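Local atomic coordinates of phosphatidylglycerophosphatase B (Bacillus subtilis, PDB entry 6FMX), a protein that removes the terminal phosphate from phosphatidylglycerophosphate to give phosphatidylglycerol in the membrane, and also acts on undecaprenyl pyrophosphate. Residues M65-T69 / I182-L187; L114-R120 / S133-P137; R120-A126 / G188-D194; S141-C146 / G198-L203; Y148-Y153 / V169-A173. One frame throughout, in Å; residues are numbered along the deposited sequence. Where two conformers were deposited one is given.

Contact 1: residues M65-T69 / I182-L187. With WO4 (tungstate(VI)ion), chain G.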
# COMPACT_ATOMS: atom_id res chain seq x y z
N MET A 65 -6.10 9.80 -12.59
CA MET A 65 -5.06 9.35 -11.68
C MET A 65 -5.26 9.90 -10.27
O MET A 65 -4.90 9.25 -9.29
CB MET A 65 -3.69 9.73 -12.23
CG MET A 65 -3.25 8.86 -13.39
SD MET A 65 -2.72 7.25 -12.78
CE MET A 65 -2.02 6.53 -14.27
N THR A 66 -5.84 11.10 -10.16
CA THR A 66 -6.17 11.64 -8.85
C THR A 66 -7.29 10.84 -8.19
O THR A 66 -7.27 10.60 -6.98
CB THR A 66 -6.56 13.11 -9.00
OG1 THR A 66 -5.40 13.86 -9.39
CG2 THR A 66 -7.11 13.67 -7.70
N GLY A 67 -8.28 10.42 -8.98
CA GLY A 67 -9.30 9.53 -8.46
C GLY A 67 -8.72 8.20 -8.01
O GLY A 67 -9.04 7.70 -6.93
N ILE A 68 -7.85 7.61 -8.83
CA ILE A 68 -7.20 6.35 -8.47
C ILE A 68 -6.43 6.50 -7.17
O ILE A 68 -6.49 5.63 -6.29
CB ILE A 68 -6.27 5.90 -9.61
CG1 ILE A 68 -7.08 5.34 -10.78
CG2 ILE A 68 -5.23 4.88 -9.12
CD1 ILE A 68 -6.21 5.02 -11.98
N THR A 69 -5.70 7.61 -7.02
CA THR A 69 -4.81 7.74 -5.88
C THR A 69 -5.58 7.79 -4.56
O THR A 69 -5.05 7.37 -3.52
CB THR A 69 -3.92 8.97 -6.05
OG1 THR A 69 -2.72 8.77 -5.31
CG2 THR A 69 -4.59 10.23 -5.53
N ILE A 182 1.44 3.49 -8.94
CA ILE A 182 1.72 4.17 -10.21
C ILE A 182 1.28 5.62 -10.14
O ILE A 182 1.97 6.53 -10.62
CB ILE A 182 1.03 3.43 -11.37
CG1 ILE A 182 1.72 2.11 -11.70
CG2 ILE A 182 0.97 4.32 -12.62
CD1 ILE A 182 0.87 1.23 -12.63
N SER A 183 0.11 5.85 -9.52
CA SER A 183 -0.46 7.19 -9.45
C SER A 183 0.40 8.14 -8.63
O SER A 183 0.47 9.33 -8.95
CB SER A 183 -1.88 7.12 -8.87
OG SER A 183 -1.86 7.02 -7.45
N ARG A 184 1.08 7.65 -7.59
CA ARG A 184 1.96 8.54 -6.83
C ARG A 184 3.14 9.01 -7.66
O ARG A 184 3.61 10.14 -7.50
CB ARG A 184 2.47 7.86 -5.55
CG ARG A 184 1.39 7.16 -4.73
CD ARG A 184 0.25 8.13 -4.40
NE ARG A 184 0.65 9.14 -3.43
CZ ARG A 184 -0.08 10.22 -3.14
NH1 ARG A 184 -1.24 10.43 -3.75
NH2 ARG A 184 0.35 11.08 -2.23
N VAL A 185 3.65 8.15 -8.55
CA VAL A 185 4.74 8.57 -9.43
C VAL A 185 4.20 9.47 -10.54
O VAL A 185 4.77 10.52 -10.84
CB VAL A 185 5.48 7.35 -9.99
CG1 VAL A 185 6.61 7.81 -10.89
CG2 VAL A 185 6.02 6.47 -8.84
N TYR A 186 3.07 9.07 -11.14
CA TYR A 186 2.41 9.90 -12.15
C TYR A 186 2.14 11.31 -11.64
O TYR A 186 2.38 12.30 -12.35
CB TYR A 186 1.10 9.23 -12.59
CG TYR A 186 0.33 10.03 -13.63
CD1 TYR A 186 -0.46 11.11 -13.26
CD2 TYR A 186 0.37 9.69 -14.97
CE1 TYR A 186 -1.16 11.85 -14.19
CE2 TYR A 186 -0.34 10.42 -15.93
CZ TYR A 186 -1.10 11.50 -15.52
OH TYR A 186 -1.80 12.25 -16.44
N LEU A 187 1.57 11.42 -10.45
CA LEU A 187 1.18 12.71 -9.90
C LEU A 187 2.35 13.50 -9.34
O LEU A 187 2.14 14.59 -8.79
CB LEU A 187 0.11 12.52 -8.81
CG LEU A 187 -1.22 11.93 -9.29
CD1 LEU A 187 -2.08 11.48 -8.12
CD2 LEU A 187 -1.97 12.95 -10.17
W WO4 G . 2.22 9.83 0.66
O1 WO4 G . 2.44 11.58 -0.36
O2 WO4 G . 3.88 9.41 1.75
O3 WO4 G . 0.73 10.05 2.02
O4 WO4 G . 1.94 8.37 -0.68
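Thr-69 OG1, on helix 59-70, is held by two groups near the end of helix 166-186, where phosphatase motif III begins. It accepts an N-H from Arg-184 NH1 at 2.7 Å, lying close to the guanidinium plane, and donates its own proton to Ser-183 OG at 2.9 Å; Ser-183 OG is bonded in turn to Val-180 O. With OG1 roughly opposite its backbone N (chi1 -154°), Thr-69 turns this oxygen to both partners, while its CB packs 3.7 Å from Leu-187 CD1. At the apolar end Met-65, one turn earlier and bent at chi2 (-75°), lays CG over the centre of the Tyr-186 ring, 3.6 Å from the centroid, and its SD follows over the same face in a Met-aromatic contact. Asn-62 holds the hydroxyl of that tyrosine. Arg-184 NH2 also bonds WO4 O1 at 2.8 Å, and NE weakly bonds WO4 O4. Thr-69 is thus a second-shell residue, helping to fix the rotation of an arginine whose NE and NH2 bond the tungstate.

Contact 2: residues L114-R120 / S133-P137; sequences LKEWIER and SFSFP. With WO4 (tungstate(VI)ion), chain G.
Lys-115 threads its side chain past the backbone of Phe-134, Phe-136 and Pro-137, and this is the close-packed side of the contact. Its CA donates a C-H to Phe-136 O at 3.3 Å. Farther out, CD lies 3.0 Å from Phe-134 O. Bends at chi2 and chi3 carry NZ to Ser-133 OG at 2.9 Å and on to the tungstate; the NZ to WO4 O2 separation is too short to be trusted in detail. Beside it Leu-114 CB meets the ring of Pro-137, which follows a cis peptide bond. A water within this packing gives its protons to Lys-115 O and Phe-136 O and accepts from Arg-120 N. These residues link phosphatase motif I, which starts at the end of helix 96-118, to motif II, whose first residue is Pro-137. Glu-119, with positive phi, turns the chain out of that helix, and Ser-135 N then bonds Arg-120 O at 2.9 Å. On the outer, more exposed side Glu-119 CA makes a CH-pi contact over the centre of the Phe-134 ring, 3.6 Å from the centroid. Only the glutamate chain is loose there, running alongside the ring at the surface with its carboxylate plane turned 73° from it.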
# COMPACT_ATOMS: atom_id res chain seq x y z
N LEU A 114 9.20 5.72 9.97
CA LEU A 114 10.27 5.61 8.98
C LEU A 114 10.45 6.90 8.20
O LEU A 114 11.58 7.29 7.88
CB LEU A 114 9.97 4.46 8.02
CG LEU A 114 10.12 3.08 8.68
CD1 LEU A 114 9.42 2.04 7.85
CD2 LEU A 114 11.59 2.76 8.85
N LYS A 115 9.35 7.58 7.87
CA LYS A 115 9.45 8.82 7.11
C LYS A 115 10.25 9.86 7.88
O LYS A 115 11.15 10.50 7.33
CB LYS A 115 8.07 9.35 6.78
CG LYS A 115 7.41 8.62 5.63
CD LYS A 115 6.67 9.57 4.76
CE LYS A 115 5.22 9.63 5.13
NZ LYS A 115 4.43 10.09 3.97
N GLU A 116 9.93 10.04 9.17
CA GLU A 116 10.57 11.07 9.97
C GLU A 116 12.00 10.70 10.33
O GLU A 116 12.82 11.58 10.62
CB GLU A 116 9.75 11.33 11.23
CG GLU A 116 8.51 12.16 10.97
CD GLU A 116 7.40 11.92 11.98
OE1 GLU A 116 7.69 11.38 13.07
OE2 GLU A 116 6.24 12.26 11.67
N TRP A 117 12.31 9.40 10.32
CA TRP A 117 13.68 8.97 10.55
C TRP A 117 14.54 9.19 9.31
O TRP A 117 15.69 9.65 9.42
CB TRP A 117 13.67 7.49 10.96
CG TRP A 117 15.01 6.86 11.04
CD1 TRP A 117 16.09 7.30 11.74
CD2 TRP A 117 15.42 5.64 10.39
NE1 TRP A 117 17.15 6.44 11.58
CE2 TRP A 117 16.76 5.41 10.75
CE3 TRP A 117 14.78 4.73 9.55
CZ2 TRP A 117 17.48 4.31 10.30
CZ3 TRP A 117 15.50 3.63 9.10
CH2 TRP A 117 16.83 3.44 9.47
N ILE A 118 13.99 8.92 8.13
CA ILE A 118 14.77 8.91 6.90
C ILE A 118 14.83 10.30 6.27
O ILE A 118 15.87 10.70 5.72
CB ILE A 118 14.17 7.86 5.94
CG1 ILE A 118 14.39 6.46 6.52
CG2 ILE A 118 14.75 8.00 4.54
CD1 ILE A 118 14.04 5.35 5.58
N GLU A 119 13.72 11.05 6.32
CA GLU A 119 13.69 12.47 5.93
C GLU A 119 14.07 12.69 4.47
O GLU A 119 14.83 13.61 4.13
CB GLU A 119 14.60 13.30 6.84
CG GLU A 119 14.11 13.41 8.28
CD GLU A 119 14.99 14.33 9.12
OE1 GLU A 119 16.22 14.11 9.16
OE2 GLU A 119 14.45 15.27 9.74
N ARG A 120 13.54 11.86 3.57
CA ARG A 120 13.80 12.08 2.16
C ARG A 120 12.98 13.25 1.63
O ARG A 120 11.79 13.39 1.92
CB ARG A 120 13.50 10.83 1.33
CG ARG A 120 14.10 10.94 -0.08
CD ARG A 120 13.52 9.95 -1.06
NE ARG A 120 14.34 9.82 -2.26
CZ ARG A 120 14.24 8.79 -3.10
NH1 ARG A 120 13.36 7.82 -2.87
NH2 ARG A 120 15.02 8.72 -4.17
N SER A 133 4.69 15.98 4.07
CA SER A 133 5.55 15.06 4.79
C SER A 133 6.71 14.65 3.90
O SER A 133 6.76 14.98 2.71
CB SER A 133 4.78 13.83 5.26
OG SER A 133 4.48 12.99 4.16
N PHE A 134 7.64 13.89 4.49
CA PHE A 134 8.78 13.39 3.74
C PHE A 134 8.33 12.29 2.78
O PHE A 134 7.20 11.81 2.81
CB PHE A 134 9.86 12.89 4.70
CG PHE A 134 10.58 14.01 5.40
CD1 PHE A 134 11.29 14.94 4.68
CD2 PHE A 134 10.51 14.15 6.78
CE1 PHE A 134 11.94 16.00 5.31
CE2 PHE A 134 11.16 15.20 7.42
CZ PHE A 134 11.87 16.12 6.69
N SER A 135 9.26 11.90 1.90
CA SER A 135 8.90 11.14 0.70
C SER A 135 8.96 9.63 0.88
O SER A 135 8.19 8.91 0.24
CB SER A 135 9.81 11.55 -0.46
OG SER A 135 9.19 11.31 -1.70
N PHE A 136 9.86 9.12 1.73
CA PHE A 136 10.16 7.69 1.77
C PHE A 136 9.84 7.09 3.14
O PHE A 136 10.34 7.59 4.15
CB PHE A 136 11.66 7.44 1.44
CG PHE A 136 12.04 5.98 1.35
CD1 PHE A 136 12.43 5.28 2.48
CD2 PHE A 136 12.03 5.31 0.13
CE1 PHE A 136 12.77 3.93 2.41
CE2 PHE A 136 12.39 3.96 0.05
CZ PHE A 136 12.76 3.27 1.19
N PRO A 137 9.05 6.00 3.21
CA PRO A 137 8.37 5.30 2.11
C PRO A 137 7.00 5.92 1.81
O PRO A 137 6.48 6.63 2.67
CB PRO A 137 8.21 3.87 2.64
CG PRO A 137 8.19 4.02 4.14
CD PRO A 137 8.97 5.27 4.49
W WO4 G . 2.22 9.83 0.66
O1 WO4 G . 2.44 11.58 -0.36
O2 WO4 G . 3.88 9.41 1.75
O3 WO4 G . 0.73 10.05 2.02
O4 WO4 G . 1.94 8.37 -0.68
O HOH W 1 11.44 9.91 4.33

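Contact 3: residues R120-A126 / G188-D194. With WO4 (tungstate(VI)ion), chain G.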
# COMPACT_ATOMS: atom_id res chain seq x y z
N ARG A 120 13.54 11.86 3.57
CA ARG A 120 13.80 12.08 2.16
C ARG A 120 12.98 13.25 1.63
O ARG A 120 11.79 13.39 1.92
CB ARG A 120 13.50 10.83 1.33
CG ARG A 120 14.10 10.94 -0.08
CD ARG A 120 13.52 9.95 -1.06
NE ARG A 120 14.34 9.82 -2.26
CZ ARG A 120 14.24 8.79 -3.10
NH1 ARG A 120 13.36 7.82 -2.87
NH2 ARG A 120 15.02 8.72 -4.17
N VAL A 121 13.64 14.10 0.83
CA VAL A 121 12.98 15.24 0.20
C VAL A 121 12.12 14.75 -0.95
O VAL A 121 12.50 13.84 -1.70
CB VAL A 121 14.05 16.25 -0.27
CG1 VAL A 121 13.43 17.38 -1.03
CG2 VAL A 121 14.82 16.82 0.92
N ARG A 122 10.93 15.36 -1.10
CA ARG A 122 10.00 14.99 -2.16
C ARG A 122 10.55 15.38 -3.53
O ARG A 122 11.46 16.21 -3.63
CB ARG A 122 8.66 15.69 -1.93
CG ARG A 122 7.95 15.29 -0.66
CD ARG A 122 6.85 14.30 -0.97
NE ARG A 122 6.18 13.84 0.24
CZ ARG A 122 5.08 13.09 0.23
NH1 ARG A 122 4.54 12.73 -0.92
NH2 ARG A 122 4.52 12.71 1.37
N PRO A 123 10.02 14.79 -4.61
CA PRO A 123 10.51 15.16 -5.95
C PRO A 123 10.42 16.65 -6.26
O PRO A 123 11.42 17.26 -6.67
CB PRO A 123 9.61 14.33 -6.88
CG PRO A 123 9.26 13.11 -6.06
CD PRO A 123 9.09 13.64 -4.65
N ASP A 124 9.23 17.24 -6.10
CA ASP A 124 8.99 18.68 -6.27
C ASP A 124 9.42 19.21 -7.64
O ASP A 124 9.81 20.37 -7.77
CB ASP A 124 9.63 19.50 -5.15
CG ASP A 124 8.67 19.71 -3.99
OD1 ASP A 124 7.50 20.08 -4.26
OD2 ASP A 124 9.06 19.49 -2.83
N PHE A 125 9.32 18.39 -8.67
CA PHE A 125 9.43 18.86 -10.04
C PHE A 125 8.09 19.33 -10.58
O PHE A 125 8.01 20.38 -11.22
CB PHE A 125 9.98 17.76 -10.95
CG PHE A 125 11.27 17.18 -10.47
CD1 PHE A 125 12.42 17.95 -10.45
CD2 PHE A 125 11.33 15.87 -10.02
CE1 PHE A 125 13.61 17.42 -9.99
CE2 PHE A 125 12.52 15.33 -9.57
CZ PHE A 125 13.66 16.11 -9.55
N ALA A 126 7.03 18.58 -10.31
CA ALA A 126 5.75 18.82 -10.95
C ALA A 126 4.62 18.13 -10.21
O ALA A 126 3.87 17.36 -10.82
CB ALA A 126 5.80 18.33 -12.40
N GLY A 188 3.57 12.98 -9.44
CA GLY A 188 4.75 13.74 -9.10
C GLY A 188 4.94 14.03 -7.62
O GLY A 188 5.55 15.06 -7.28
N VAL A 189 4.48 13.16 -6.73
CA VAL A 189 4.66 13.36 -5.30
C VAL A 189 5.47 12.25 -4.64
O VAL A 189 5.86 12.40 -3.48
CB VAL A 189 3.31 13.54 -4.58
CG1 VAL A 189 2.72 14.89 -4.94
CG2 VAL A 189 2.35 12.43 -4.94
N HIS A 190 5.74 11.16 -5.34
CA HIS A 190 6.65 10.15 -4.83
C HIS A 190 7.59 9.74 -5.95
O HIS A 190 7.24 9.79 -7.14
CB HIS A 190 5.91 8.92 -4.29
CG HIS A 190 5.23 9.14 -2.97
ND1 HIS A 190 5.93 9.40 -1.81
CD2 HIS A 190 3.93 9.12 -2.63
CE1 HIS A 190 5.08 9.54 -0.81
NE2 HIS A 190 3.86 9.36 -1.27
N PHE A 191 8.78 9.32 -5.55
CA PHE A 191 9.68 8.61 -6.44
C PHE A 191 9.26 7.14 -6.51
O PHE A 191 8.62 6.61 -5.60
CB PHE A 191 11.12 8.69 -5.95
CG PHE A 191 11.70 10.07 -5.93
CD1 PHE A 191 12.04 10.71 -7.11
CD2 PHE A 191 11.94 10.72 -4.73
CE1 PHE A 191 12.60 11.98 -7.09
CE2 PHE A 191 12.50 12.00 -4.71
CZ PHE A 191 12.83 12.62 -5.89
N VAL A 192 9.67 6.48 -7.59
CA VAL A 192 9.40 5.06 -7.73
C VAL A 192 9.91 4.29 -6.52
O VAL A 192 9.24 3.40 -5.99
CB VAL A 192 10.02 4.53 -9.04
CG1 VAL A 192 10.28 3.02 -8.96
CG2 VAL A 192 9.10 4.84 -10.20
N THR A 193 11.11 4.64 -6.03
CA THR A 193 11.64 3.89 -4.89
C THR A 193 10.84 4.12 -3.62
O THR A 193 10.76 3.22 -2.78
CB THR A 193 13.11 4.24 -4.66
OG1 THR A 193 13.27 5.67 -4.62
CG2 THR A 193 13.98 3.66 -5.77
N ASP A 194 10.26 5.32 -3.44
CA ASP A 194 9.32 5.51 -2.34
C ASP A 194 8.16 4.52 -2.45
O ASP A 194 7.69 3.99 -1.43
CB ASP A 194 8.74 6.92 -2.32
CG ASP A 194 9.78 8.00 -2.27
OD1 ASP A 194 10.86 7.78 -1.67
OD2 ASP A 194 9.49 9.10 -2.79
W WO4 G . 2.22 9.83 0.66
O1 WO4 G . 2.44 11.58 -0.36
O2 WO4 G . 3.88 9.41 1.75
O3 WO4 G . 0.73 10.05 2.02
O4 WO4 G . 1.94 8.37 -0.68
O HOH W 2 6.70 16.30 -4.89
O HOH W 3 7.40 16.21 -9.16
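From CB the side chain of Arg-120 runs out extended, and its CD comes within 3.5 Å of Asp-194 OD1. NE and CZ lie against Phe-191 CD2, which sits over the guanidinium face 3.4 Å from CZ. NH1 makes a nearly straight bond to Thr-193 OG1 (2.8 Å, 176°) and a salt bridge to Asp-194 OD1. Asp-46 pairs with NH2 and also bonds Thr-193 OG1, while Ser-135 holds Asp-194 OD2. With a leucine in place of this arginine, Asp-194 OD1 would probably lose its charged mate and Phe-191 the flat group beside it. The contact joins the first phosphatase motif to the third, which carries His-190, the inferred nucleophile; its NE2 is modelled as bound to the tungsten, too closely to be trusted in detail. Arg-122 NH1 lies over that imidazole, offset toward its rim, and bonds Val-189 O at 2.9 Å and, at a doubtfully short distance, WO4 O1. Pro-123 CG sits squarely over Phe-191, 3.5 Å from the ring centroid, and two waters tie Gly-188 O to Asp-124 N and Ala-126 N.

Contact 4: residues S141-C146 / G198-L203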
# COMPACT_ATOMS: atom_id res chain seq x y z
N SER A 141 1.15 4.00 -1.06
CA SER A 141 1.55 2.69 -1.54
C SER A 141 1.60 1.68 -0.41
O SER A 141 1.20 0.52 -0.57
CB SER A 141 2.91 2.79 -2.24
OG SER A 141 2.92 3.88 -3.16
N MET A 142 2.10 2.11 0.75
CA MET A 142 2.15 1.25 1.92
C MET A 142 0.75 0.90 2.42
O MET A 142 0.49 -0.24 2.81
CB MET A 142 2.95 1.94 3.02
CG MET A 142 3.37 1.03 4.17
SD MET A 142 4.88 1.65 4.93
CE MET A 142 4.74 0.89 6.55
N ASN A 143 -0.15 1.89 2.44
CA ASN A 143 -1.56 1.63 2.77
C ASN A 143 -2.17 0.62 1.81
O ASN A 143 -2.86 -0.32 2.24
CB ASN A 143 -2.37 2.93 2.70
CG ASN A 143 -2.02 3.94 3.77
OD1 ASN A 143 -1.27 3.65 4.70
ND2 ASN A 143 -2.55 5.15 3.62
N ALA A 144 -1.97 0.82 0.50
CA ALA A 144 -2.69 -0.01 -0.47
C ALA A 144 -2.13 -1.43 -0.50
O ALA A 144 -2.88 -2.40 -0.64
CB ALA A 144 -2.62 0.63 -1.86
N ALA A 145 -0.81 -1.57 -0.39
CA ALA A 145 -0.21 -2.89 -0.45
C ALA A 145 -0.52 -3.71 0.79
O ALA A 145 -0.42 -4.94 0.75
CB ALA A 145 1.30 -2.79 -0.66
N CYS A 146 -0.86 -3.06 1.89
CA CYS A 146 -1.32 -3.75 3.09
C CYS A 146 -2.83 -4.00 3.05
O CYS A 146 -3.26 -5.16 3.08
CB CYS A 146 -0.96 -2.93 4.33
SG CYS A 146 -1.61 -3.57 5.89
N GLY A 198 7.26 1.39 0.09
CA GLY A 198 5.98 1.24 0.75
C GLY A 198 5.28 -0.05 0.38
O GLY A 198 4.67 -0.70 1.23
N PHE A 199 5.35 -0.44 -0.90
CA PHE A 199 4.85 -1.74 -1.34
C PHE A 199 5.40 -2.86 -0.46
O PHE A 199 4.64 -3.68 0.07
CB PHE A 199 5.25 -2.01 -2.79
CG PHE A 199 4.31 -1.41 -3.82
CD1 PHE A 199 3.13 -0.80 -3.44
CD2 PHE A 199 4.62 -1.49 -5.17
CE1 PHE A 199 2.28 -0.26 -4.40
CE2 PHE A 199 3.77 -0.94 -6.13
CZ PHE A 199 2.60 -0.33 -5.75
N SER A 200 6.72 -2.90 -0.31
CA SER A 200 7.33 -4.05 0.36
C SER A 200 6.92 -4.15 1.82
O SER A 200 6.70 -5.26 2.32
CB SER A 200 8.86 -3.99 0.22
OG SER A 200 9.42 -2.93 0.96
N LEU A 201 6.78 -3.02 2.52
CA LEU A 201 6.40 -3.08 3.93
C LEU A 201 4.90 -3.26 4.16
O LEU A 201 4.51 -3.91 5.13
CB LEU A 201 6.90 -1.84 4.67
CG LEU A 201 8.42 -1.69 4.80
CD1 LEU A 201 8.73 -0.46 5.61
CD2 LEU A 201 9.03 -2.90 5.47
N GLY A 202 4.05 -2.70 3.30
CA GLY A 202 2.63 -3.00 3.39
C GLY A 202 2.35 -4.46 3.12
O GLY A 202 1.55 -5.09 3.82
N LEU A 203 3.01 -5.03 2.11
CA LEU A 203 2.87 -6.45 1.82
C LEU A 203 3.40 -7.30 2.96
O LEU A 203 2.83 -8.35 3.30
CB LEU A 203 3.60 -6.78 0.52
CG LEU A 203 3.09 -7.80 -0.50
CD1 LEU A 203 1.57 -7.77 -0.64
CD2 LEU A 203 3.77 -7.53 -1.84
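Helices 139-158 and 192-215 meet here in a close backbone-to-backbone contact, buried near the centre of the chain, with Met-142 against Gly-198 and Cys-146 against Gly-202. The axes of the two short segments come within 7.0 Å, and CA atoms of both pairs stand 4.0 Å apart. Such proximity depends on the two glycines: a beta carbon on Gly-202 would clash with the backbone of Met-142 and Cys-146, and one on Gly-198 would fit tightly against Met-142 N and Ser-141 CB. Three C-H...O contacts follow: Met-142 CA to Gly-198 O at 3.3 Å, Gly-202 CA to Met-142 O at 3.5 Å, and Cys-146 CA to Gly-202 O. Glycines four residues apart, helices running in the same general direction and crossing at -38°, and C-H...O contacts together make a GxxxG interface, a classic way of packing transmembrane helices. Ala-145 is the knob, its CB set among Gly-198, Phe-199, Gly-202 and Leu-203. Phe-199 starts away from the neighbouring helix, but with chi1 at -84° its ring swings back, turning an edge to Ser-141 O (CD1 to O 3.7 Å) and laying CE1 3.8 Å from Ser-141 CB. An alanine at this site is likely to open a gap beside Ser-141 and leave Ala-145 CB less enclosed. Ser-141 OG itself is bonded to Ser-138. Ala-145 O is buried without a polar partner, since Pro-149, one turn on, has no N-H to offer.

Contact 5: residues Y148-Y153 / V169-A173; sequences YPVIAY and VYIIA
Ala-152 and Ala-173 form the apolar centre of this contact, their CB atoms 4.1 Å apart. Ala-152 CB also touches Val-169 CG1 at 3.7 Å, a methyl that lies opposite its own backbone N (chi1 175°), which turns it toward Ala-152. Ala-173 CB comes within 3.4 Å of Tyr-148 O and rests beside Tyr-148 CB at 3.9 Å. Aromatic contacts come next: Ala-152 CB stands over one face of the Tyr-170 ring, 4.2 Å from the centroid and 27° off the normal, a CH-pi contact displaced from the ring centre. These residues belong to consecutive transmembrane helices, 139-158 and 166-186, which run antiparallel as a helical hairpin with 164° between the segment directions; small alanines on both sides allow an axis approach of 8.6 Å. At Pro-149 the first helix is kinked, lacking an N-H for the preceding turn. Among the hydroxyls, Tyr-170 OH lies alongside Tyr-153, 3.2 Å from its CA and at the edge of its ring, in the ring plane, the two side chains pointing the same way. Tyr-153 OH is taken by Asp-213 and Lys-217, beyond this pair of helices, and Tyr-148 OH leads off to Leu-71 O.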
# COMPACT_ATOMS: atom_id res chain seq x y z
N TYR A 148 -5.46 -3.67 0.85
CA TYR A 148 -6.27 -4.37 -0.15
C TYR A 148 -6.01 -5.88 -0.15
O TYR A 148 -6.97 -6.65 -0.24
CB TYR A 148 -6.07 -3.75 -1.55
CG TYR A 148 -6.80 -2.43 -1.66
CD1 TYR A 148 -8.19 -2.38 -1.68
CD2 TYR A 148 -6.10 -1.24 -1.69
CE1 TYR A 148 -8.86 -1.17 -1.75
CE2 TYR A 148 -6.76 -0.03 -1.76
CZ TYR A 148 -8.13 -0.00 -1.79
OH TYR A 148 -8.78 1.21 -1.85
N PRO A 149 -4.76 -6.36 -0.05
CA PRO A 149 -4.58 -7.81 0.15
C PRO A 149 -5.19 -8.33 1.44
O PRO A 149 -5.70 -9.46 1.47
CB PRO A 149 -3.06 -7.99 0.14
CG PRO A 149 -2.56 -6.82 -0.64
CD PRO A 149 -3.47 -5.68 -0.30
N VAL A 150 -5.17 -7.53 2.52
CA VAL A 150 -5.80 -7.94 3.77
C VAL A 150 -7.31 -8.07 3.59
O VAL A 150 -7.92 -9.05 4.02
CB VAL A 150 -5.45 -6.95 4.89
CG1 VAL A 150 -6.40 -7.11 6.06
CG2 VAL A 150 -4.03 -7.18 5.36
N ILE A 151 -7.93 -7.06 2.97
CA ILE A 151 -9.36 -7.14 2.68
C ILE A 151 -9.66 -8.38 1.86
O ILE A 151 -10.61 -9.13 2.16
CB ILE A 151 -9.83 -5.86 1.96
CG1 ILE A 151 -9.91 -4.69 2.94
CG2 ILE A 151 -11.17 -6.11 1.26
CD1 ILE A 151 -10.13 -3.33 2.25
N ALA A 152 -8.86 -8.63 0.82
CA ALA A 152 -9.04 -9.82 0.01
C ALA A 152 -8.98 -11.09 0.86
O ALA A 152 -9.80 -11.99 0.69
CB ALA A 152 -7.97 -9.88 -1.08
N TYR A 153 -8.02 -11.16 1.78
CA TYR A 153 -7.89 -12.35 2.61
C TYR A 153 -9.13 -12.57 3.45
O TYR A 153 -9.67 -13.69 3.49
CB TYR A 153 -6.65 -12.25 3.51
CG TYR A 153 -6.62 -13.34 4.57
CD1 TYR A 153 -6.28 -14.64 4.22
CD2 TYR A 153 -6.94 -13.08 5.89
CE1 TYR A 153 -6.26 -15.66 5.17
CE2 TYR A 153 -6.93 -14.08 6.85
CZ TYR A 153 -6.59 -15.37 6.48
OH TYR A 153 -6.57 -16.37 7.41
N VAL A 169 -10.07 -12.28 -6.66
CA VAL A 169 -10.15 -11.30 -5.58
C VAL A 169 -8.76 -10.75 -5.28
O VAL A 169 -8.57 -9.53 -5.13
CB VAL A 169 -10.82 -11.92 -4.34
CG1 VAL A 169 -10.80 -10.94 -3.18
CG2 VAL A 169 -12.26 -12.35 -4.69
N TYR A 170 -7.76 -11.63 -5.23
CA TYR A 170 -6.41 -11.19 -4.93
C TYR A 170 -5.80 -10.42 -6.10
O TYR A 170 -5.01 -9.49 -5.89
CB TYR A 170 -5.55 -12.40 -4.58
CG TYR A 170 -5.66 -12.86 -3.15
CD1 TYR A 170 -5.11 -12.12 -2.12
CD2 TYR A 170 -6.30 -14.05 -2.83
CE1 TYR A 170 -5.19 -12.55 -0.79
CE2 TYR A 170 -6.39 -14.49 -1.52
CZ TYR A 170 -5.83 -13.74 -0.51
OH TYR A 170 -5.92 -14.17 0.79
N ILE A 171 -6.14 -10.81 -7.33
CA ILE A 171 -5.67 -10.07 -8.49
C ILE A 171 -6.22 -8.65 -8.46
O ILE A 171 -5.49 -7.68 -8.72
CB ILE A 171 -6.05 -10.80 -9.79
CG1 ILE A 171 -5.09 -11.98 -10.02
CG2 ILE A 171 -5.99 -9.85 -10.98
CD1 ILE A 171 -5.52 -12.89 -11.16
N ILE A 172 -7.49 -8.49 -8.11
CA ILE A 172 -8.08 -7.16 -8.00
C ILE A 172 -7.35 -6.34 -6.94
O ILE A 172 -7.03 -5.17 -7.16
CB ILE A 172 -9.59 -7.26 -7.69
CG1 ILE A 172 -10.33 -7.81 -8.90
CG2 ILE A 172 -10.14 -5.89 -7.33
CD1 ILE A 172 -11.80 -8.08 -8.64
N ALA A 173 -7.06 -6.95 -5.79
CA ALA A 173 -6.32 -6.24 -4.75
C ALA A 173 -4.94 -5.83 -5.25
O ALA A 173 -4.48 -4.71 -4.98
CB ALA A 173 -6.21 -7.10 -3.50

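In the fold
Contacts 1, 2 and 3 all touch the same tungstate. Centre to centre, contact 3 lies 11 Å from contact 2, with which it shares Arg-120, and 12 Å from contact 1. Ser-135 of contact 2 bonds Asp-194 of contact 3, and the backbone of Arg-184 in contact 1 probably bonds His-190. Contact 4 and then contact 5 follow helix 139-158 away from this site, their centres 12 Å apart; the centre of contact 5 lies about 27 Å from those of contacts 2 and 3, across the chain's centre. Along the chain contact 2 closes before contacts 4 and 5 open, whereas contacts 1 and 3 interlace. The three phosphatase motifs are thus brought together at one end of a bundle joined by helix packing.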